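UPF0033 domain-containing protein (Desulfitobacterium hafniense, PDB 3HZ7) is of unknown function but, as a SirA-like N-terminal domain of the TusA family, probably carries sulfur as a persulfide for transfer to a partner. Local coordinates at residues M1-L7 with V31-D37; G53-E57 with T69-G73; P14-K19 with N44-M48. Residue numbers count along the deposited sequence, not the author numbering.

Contact 1 (M1-L7 with V31-D37); sequences MITIDAL and VVTVLVD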
# COMPACT_ATOMS: atom_id res chain seq x y z
N MSE A 1 -3.58 -5.96 11.32
CA MSE A 1 -2.90 -5.24 10.21
C MSE A 1 -2.28 -6.23 9.20
O MSE A 1 -2.08 -7.39 9.53
CB MSE A 1 -1.82 -4.31 10.78
CG MSE A 1 -1.03 -3.56 9.72
SE MSE A 1 0.61 -2.73 10.45
CE MSE A 1 0.64 -1.10 9.41
N ILE A 2 -2.03 -5.80 7.96
CA ILE A 2 -1.42 -6.66 6.96
C ILE A 2 -0.27 -5.94 6.24
O ILE A 2 -0.40 -4.79 5.84
CB ILE A 2 -2.49 -7.21 5.95
CG1 ILE A 2 -1.84 -8.08 4.88
CG2 ILE A 2 -3.17 -6.09 5.21
CD1 ILE A 2 -1.25 -7.32 3.75
N THR A 3 0.87 -6.62 6.13
CA THR A 3 2.07 -6.10 5.48
C THR A 3 2.40 -6.94 4.28
O THR A 3 2.50 -8.17 4.37
CB THR A 3 3.26 -6.04 6.44
OG1 THR A 3 2.88 -5.14 7.48
CG2 THR A 3 4.59 -5.40 5.74
N ILE A 4 2.44 -6.27 3.13
CA ILE A 4 2.74 -6.92 1.89
C ILE A 4 4.18 -6.59 1.48
O ILE A 4 4.49 -5.43 1.28
CB ILE A 4 1.80 -6.42 0.78
CG1 ILE A 4 0.33 -6.75 1.21
CG2 ILE A 4 2.29 -7.05 -0.68
CD1 ILE A 4 -0.78 -6.63 0.19
N ASP A 5 5.05 -7.59 1.37
CA ASP A 5 6.42 -7.29 0.91
C ASP A 5 6.37 -7.47 -0.60
O ASP A 5 6.18 -8.58 -1.10
CB ASP A 5 7.45 -8.27 1.48
CG ASP A 5 8.87 -8.04 0.93
OD1 ASP A 5 9.05 -7.38 -0.12
OD2 ASP A 5 9.80 -8.53 1.58
N ALA A 6 6.48 -6.37 -1.32
CA ALA A 6 6.44 -6.37 -2.77
C ALA A 6 7.78 -5.85 -3.31
O ALA A 6 7.83 -5.30 -4.43
CB ALA A 6 5.35 -5.49 -3.23
N LEU A 7 8.85 -6.01 -2.54
CA LEU A 7 10.15 -5.51 -2.99
C LEU A 7 10.60 -6.37 -4.16
O LEU A 7 10.41 -7.58 -4.16
CB LEU A 7 11.18 -5.58 -1.86
CG LEU A 7 10.87 -4.65 -0.67
CD1 LEU A 7 11.75 -5.05 0.49
CD2 LEU A 7 11.05 -3.19 -1.04
N VAL A 31 -5.74 -1.91 8.12
CA VAL A 31 -4.53 -1.26 7.63
C VAL A 31 -3.74 -2.16 6.72
O VAL A 31 -3.52 -3.31 7.08
CB VAL A 31 -3.62 -0.87 8.82
CG1 VAL A 31 -2.42 -0.09 8.28
CG2 VAL A 31 -4.41 -0.01 9.88
N VAL A 32 -3.31 -1.65 5.55
CA VAL A 32 -2.49 -2.47 4.66
C VAL A 32 -1.22 -1.69 4.42
O VAL A 32 -1.25 -0.56 3.90
CB VAL A 32 -3.21 -2.80 3.28
CG1 VAL A 32 -2.25 -3.64 2.36
CG2 VAL A 32 -4.58 -3.59 3.53
N THR A 33 -0.09 -2.25 4.81
CA THR A 33 1.18 -1.55 4.54
C THR A 33 1.83 -2.36 3.42
O THR A 33 1.69 -3.61 3.38
CB THR A 33 2.13 -1.51 5.70
OG1 THR A 33 1.83 -2.56 6.57
CG2 THR A 33 1.93 -0.32 6.45
N VAL A 34 2.52 -1.65 2.53
CA VAL A 34 3.18 -2.28 1.40
C VAL A 34 4.63 -1.83 1.29
O VAL A 34 4.90 -0.63 1.31
CB VAL A 34 2.48 -1.87 0.08
CG1 VAL A 34 2.95 -2.82 -1.11
CG2 VAL A 34 0.98 -1.81 0.29
N LEU A 35 5.54 -2.78 1.18
CA LEU A 35 6.94 -2.42 0.98
C LEU A 35 7.28 -2.39 -0.54
O LEU A 35 7.09 -3.42 -1.28
CB LEU A 35 7.84 -3.42 1.70
CG LEU A 35 7.53 -3.69 3.18
CD1 LEU A 35 8.53 -4.76 3.77
CD2 LEU A 35 7.67 -2.36 3.97
N VAL A 36 7.70 -1.23 -1.04
CA VAL A 36 8.13 -1.09 -2.46
C VAL A 36 9.52 -0.46 -2.57
O VAL A 36 10.06 0.13 -1.62
CB VAL A 36 7.10 -0.33 -3.37
CG1 VAL A 36 5.84 -1.16 -3.44
CG2 VAL A 36 6.80 1.15 -2.83
N ASP A 37 10.17 -0.69 -3.72
CA ASP A 37 11.52 -0.19 -3.90
C ASP A 37 11.66 0.93 -4.93
O ASP A 37 12.73 1.10 -5.49
CB ASP A 37 12.45 -1.34 -4.28
CG ASP A 37 12.08 -2.00 -5.61
OD1 ASP A 37 11.48 -1.34 -6.49
OD2 ASP A 37 12.41 -3.21 -5.78
O HOH W 1 8.59 -2.77 -5.23
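This is the parallel strand pair of a beta-alpha-beta unit: 2-5 and 31-36 lie side by side, with helix 13-23 as the connection. Their backbone ladder runs from Ile2 N to Val31 O (3.0 Å) through to Ala6 N and Leu35 O (3.0 Å). On the helix-covered face, Ile2 and Val32 both take t for chi1, which brings Ile2 CG2 to 3.3 Å from Val32 CG2. Ile4 instead adopts m, t, and its CD1 lies 4.0 Å from Val32 CG1; Ile4 also packs on Ala21 of the helix. The other face is more polar. There Thr33 sits off the usual wells at chi1 23°, while Thr3 is m, and the two hydroxyls are hydrogen-bonded. Selenomethionine Met1, extended at chi1 and chi2, lays its CE 3.3 Å from Thr33 CG2. Asp5 opens an Asx turn, its OD1 accepting from Leu7 N at 2.8 Å. Beyond it, water 1 bridges Ala6 O (2.8 Å) and Asp37 N (3.0 Å).

Contact 2 (G53-E57 with T69-G73); sequences GYQSE and TIVAG. Unlike the reference sequence in segment 53-57: Ser56 (reference Ala).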
# COMPACT_ATOMS: atom_id res chain seq x y z
N GLY A 53 -10.72 6.33 -1.71
CA GLY A 53 -11.20 7.09 -0.56
C GLY A 53 -10.57 6.63 0.75
O GLY A 53 -11.20 6.66 1.81
N TYR A 54 -9.31 6.23 0.68
CA TYR A 54 -8.62 5.77 1.85
C TYR A 54 -7.52 6.74 2.16
O TYR A 54 -6.99 7.38 1.25
CB TYR A 54 -8.00 4.37 1.60
CG TYR A 54 -9.03 3.27 1.45
CD1 TYR A 54 -10.18 3.26 2.24
CD2 TYR A 54 -8.87 2.26 0.54
CE1 TYR A 54 -11.13 2.26 2.12
CE2 TYR A 54 -9.82 1.24 0.41
CZ TYR A 54 -10.94 1.25 1.20
OH TYR A 54 -11.85 0.23 1.08
N GLN A 55 -7.18 6.86 3.44
CA GLN A 55 -6.07 7.70 3.86
C GLN A 55 -4.79 6.83 3.68
O GLN A 55 -4.83 5.60 3.79
CB GLN A 55 -6.23 8.11 5.35
CG GLN A 55 -7.49 8.99 5.65
CD GLN A 55 -7.46 10.34 4.91
OE1 GLN A 55 -6.66 11.23 5.24
NE2 GLN A 55 -8.31 10.49 3.90
N SER A 56 -3.67 7.49 3.41
CA SER A 56 -2.39 6.80 3.25
C SER A 56 -1.20 7.70 3.60
O SER A 56 -1.32 8.92 3.60
CB SER A 56 -2.22 6.31 1.81
OG SER A 56 -1.73 7.36 1.01
N GLU A 57 -0.05 7.10 3.89
CA GLU A 57 1.15 7.87 4.16
C GLU A 57 2.22 6.99 3.63
O GLU A 57 1.97 5.77 3.36
CB GLU A 57 1.47 8.02 5.67
CG GLU A 57 0.70 9.00 6.47
CD GLU A 57 0.89 10.44 6.01
OE1 GLU A 57 1.98 10.79 5.53
OE2 GLU A 57 -0.08 11.22 6.14
N THR A 69 1.61 3.01 3.83
CA THR A 69 0.58 2.49 4.73
C THR A 69 -0.80 3.01 4.32
O THR A 69 -0.99 4.24 4.15
CB THR A 69 0.94 2.89 6.17
OG1 THR A 69 2.25 2.37 6.44
CG2 THR A 69 -0.08 2.32 7.18
N ILE A 70 -1.74 2.09 4.11
CA ILE A 70 -3.07 2.50 3.68
C ILE A 70 -4.07 2.07 4.72
O ILE A 70 -4.11 0.90 5.12
CB ILE A 70 -3.45 1.87 2.29
CG1 ILE A 70 -2.34 2.18 1.29
CG2 ILE A 70 -4.87 2.33 1.87
CD1 ILE A 70 -2.48 1.58 -0.19
N VAL A 71 -4.91 3.03 5.11
CA VAL A 71 -5.90 2.79 6.13
C VAL A 71 -7.33 2.85 5.60
O VAL A 71 -7.70 3.80 4.90
CB VAL A 71 -5.79 3.84 7.30
CG1 VAL A 71 -6.84 3.54 8.34
CG2 VAL A 71 -4.42 3.80 7.94
N ALA A 72 -8.11 1.83 5.97
CA ALA A 72 -9.51 1.68 5.59
C ALA A 72 -10.32 1.92 6.85
O ALA A 72 -11.43 2.50 6.79
CB ALA A 72 -9.75 0.26 5.02
N GLY A 73 -9.80 1.51 7.99
CA GLY A 73 -10.51 1.79 9.22
C GLY A 73 -9.96 1.30 10.55
O GLY A 73 -10.55 1.62 11.59
O HOH W 2 -8.97 6.06 5.02
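Gly53 comes first, and it does its work before the strand begins. Its positive phi of 80° ends helix 39-52 in a Schellman motif and turns the chain toward the antiparallel hairpin made by strands 55-60 and 66-71. Tyr54 is next, its CA-CB bond aimed at the opposing segment: CB lies 3.7 Å from Ile70 CG2 and 3.4 Å from Val71 O. The ring reaches on to Ala72, whose CB sits over its face, 4.2 Å from the centroid, in a CH-pi contact.

With Gln55 the strand pairing starts, in a hydrogen-bonded pair with Val71. Val71 N donates to Gln55 O at a good 2.9 Å, but the return bond from Gln55 N to Val71 O is weak at 3.4 Å. Water 2 bridges the same two atoms, 2.5 Å from Gln55 N and 2.6 Å from Val71 O. Ser56 follows in a non-hydrogen-bonded pair with Ile70. Its CA makes a CA-H...O contact of 3.1 Å to Thr69 O, its CB is 4.2 Å from Ile70 CG1, and its hydroxyl bonds to Gln46 on helix 39-52, which covers this face. Glu57 then pairs fully with Thr69, Glu57 N to Thr69 O at 3.0 Å and Thr69 N to Glu57 O at 2.8 Å, while its carboxylate leads away.

Main-chain bonds therefore do most of the joining here; the ladder loosens and takes in water toward Tyr54, where the ring packed on Ala72 carries the contact on beyond the last strand pair.

Contact 3 (P14-K19 with N44-M48); sequences PVIRAK and NLQKM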
# COMPACT_ATOMS: atom_id res chain seq x y z
N PRO A 14 2.54 -4.47 -7.11
CA PRO A 14 2.34 -3.99 -5.73
C PRO A 14 0.96 -3.43 -5.52
O PRO A 14 0.33 -3.77 -4.52
CB PRO A 14 3.44 -2.93 -5.52
CG PRO A 14 4.57 -3.38 -6.52
CD PRO A 14 3.69 -3.75 -7.75
N VAL A 15 0.49 -2.62 -6.48
CA VAL A 15 -0.81 -2.00 -6.38
C VAL A 15 -1.96 -3.00 -6.40
O VAL A 15 -2.95 -2.80 -5.72
CB VAL A 15 -1.09 -0.96 -7.52
CG1 VAL A 15 -2.60 -0.59 -7.52
CG2 VAL A 15 -0.32 0.30 -7.28
N ILE A 16 -1.83 -4.05 -7.21
CA ILE A 16 -2.85 -5.08 -7.31
C ILE A 16 -2.91 -5.88 -5.97
O ILE A 16 -3.99 -6.12 -5.41
CB ILE A 16 -2.50 -5.99 -8.52
CG1 ILE A 16 -2.81 -5.19 -9.80
CG2 ILE A 16 -3.31 -7.33 -8.44
CD1 ILE A 16 -2.44 -5.85 -11.13
N ARG A 17 -1.74 -6.24 -5.45
CA ARG A 17 -1.71 -6.98 -4.21
C ARG A 17 -2.34 -6.11 -3.10
O ARG A 17 -3.13 -6.58 -2.28
CB ARG A 17 -0.25 -7.38 -3.92
CG ARG A 17 0.30 -8.49 -4.86
CD ARG A 17 1.72 -8.98 -4.54
NE ARG A 17 1.76 -9.56 -3.20
CZ ARG A 17 2.87 -9.79 -2.50
NH1 ARG A 17 4.08 -9.49 -3.00
NH2 ARG A 17 2.78 -10.34 -1.28
N ALA A 18 -2.02 -4.82 -3.10
CA ALA A 18 -2.58 -3.92 -2.10
C ALA A 18 -4.06 -3.78 -2.26
O ALA A 18 -4.78 -3.80 -1.26
CB ALA A 18 -1.89 -2.49 -2.18
N LYS A 19 -4.53 -3.63 -3.49
CA LYS A 19 -5.96 -3.44 -3.66
C LYS A 19 -6.75 -4.70 -3.25
O LYS A 19 -7.82 -4.61 -2.63
CB LYS A 19 -6.28 -3.04 -5.13
CG LYS A 19 -7.75 -2.64 -5.31
CD LYS A 19 -7.99 -1.99 -6.66
CE LYS A 19 -9.47 -1.80 -6.93
NZ LYS A 19 -9.66 -0.90 -8.11
N ASN A 44 1.80 5.21 -7.38
CA ASN A 44 0.68 4.41 -7.86
C ASN A 44 -0.18 3.93 -6.69
O ASN A 44 -1.41 3.98 -6.74
CB ASN A 44 1.20 3.22 -8.71
CG ASN A 44 1.72 3.70 -10.04
OD1 ASN A 44 1.36 4.80 -10.47
ND2 ASN A 44 2.55 2.89 -10.70
N LEU A 45 0.49 3.49 -5.63
CA LEU A 45 -0.23 3.06 -4.42
C LEU A 45 -1.06 4.20 -3.83
O LEU A 45 -2.20 3.95 -3.42
CB LEU A 45 0.76 2.48 -3.39
CG LEU A 45 1.30 1.08 -3.70
CD1 LEU A 45 2.57 0.83 -2.85
CD2 LEU A 45 0.21 0.02 -3.41
N GLN A 46 -0.52 5.44 -3.77
CA GLN A 46 -1.31 6.55 -3.21
C GLN A 46 -2.49 6.98 -4.09
O GLN A 46 -3.58 7.31 -3.60
CB GLN A 46 -0.43 7.77 -2.89
CG GLN A 46 0.55 7.50 -1.77
CD GLN A 46 1.05 8.74 -1.08
OE1 GLN A 46 1.68 9.61 -1.68
NE2 GLN A 46 0.77 8.81 0.23
N LYS A 47 -2.28 6.96 -5.39
CA LYS A 47 -3.38 7.33 -6.33
C LYS A 47 -4.52 6.31 -6.19
O LYS A 47 -5.72 6.67 -6.22
CB LYS A 47 -2.87 7.35 -7.78
CG LYS A 47 -1.63 8.30 -7.99
CD LYS A 47 -1.77 9.12 -9.27
CE LYS A 47 -0.56 9.98 -9.60
NZ LYS A 47 0.66 9.17 -9.94
N MSE A 48 -4.17 5.04 -6.02
CA MSE A 48 -5.18 3.98 -5.85
C MSE A 48 -5.87 4.19 -4.53
O MSE A 48 -7.09 4.04 -4.42
CB MSE A 48 -4.52 2.59 -5.91
CG MSE A 48 -5.48 1.42 -5.64
SE MSE A 48 -5.71 0.93 -3.71
CE MSE A 48 -3.95 0.17 -3.49
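Val15, Met48 and Leu45 carry this helix-helix contact. The two helices, 13-23 and 39-52, lie on the same face of the sheet in the two-layer alpha/beta fold of the TusA family, and these short segments run roughly the same way, at 36° and 9.7 Å between axes. Val15 leans across with chi1 t. Its CG2 meets Asn44 CB at 3.6 Å and Leu45 CD2 at 3.9 Å, while its CG1 lies 4.0 Å from Met48 CG.

Selenomethionine Met48 points toward the partner helix and then folds its tail, with chi2 and chi3 both m, so that CE comes to 3.6 Å from Ala18 CB and 3.8 Å from Val15 O. Leu45 starts out sideways but swings its CD2 to 3.5 Å from Ala18 CB. Ala18 thus receives both tails, its single methyl leaving them room. Below the pair, Leu45 also rests on Val34, Val36 and Val68, and Met48 on Ile70, so the helix seam is continuous with the helix-sheet core.

Pro14 closes the CPxP motif that starts at Cys11, which carries an extra sulfur as S-mercaptocysteine, consistent with a sulfur-carrier role. The contact is largely apolar, with Asn44 and Lys19 at its margin touching through aliphatic atoms and backbone, and holds by van der Waals fit: with no hydrogen bonds between the segments, the pairing rests on the shapes of the side chains.

All three contacts belong to one two-layer domain, yet they differ in depth. Contact 2 is a surface contact at the sheet edge formed by strand 55-60; contact 1, at the other edge, and contact 3 are partly buried. Contacts 1 and 2 are both held by backbone ladders, parallel in the first and antiparallel in the second, and they join because strands 31-36 and 66-71 are neighbours. Contact 3 relies on side chains instead and lies over the sheet: Pro14 and Ala18 pack on Val36 and Val34, and Met48 meets Ile70. Polar ties between the layers lie to its flanks, Arg17 to the Asp5 carbonyl and Gln46 to Ser56.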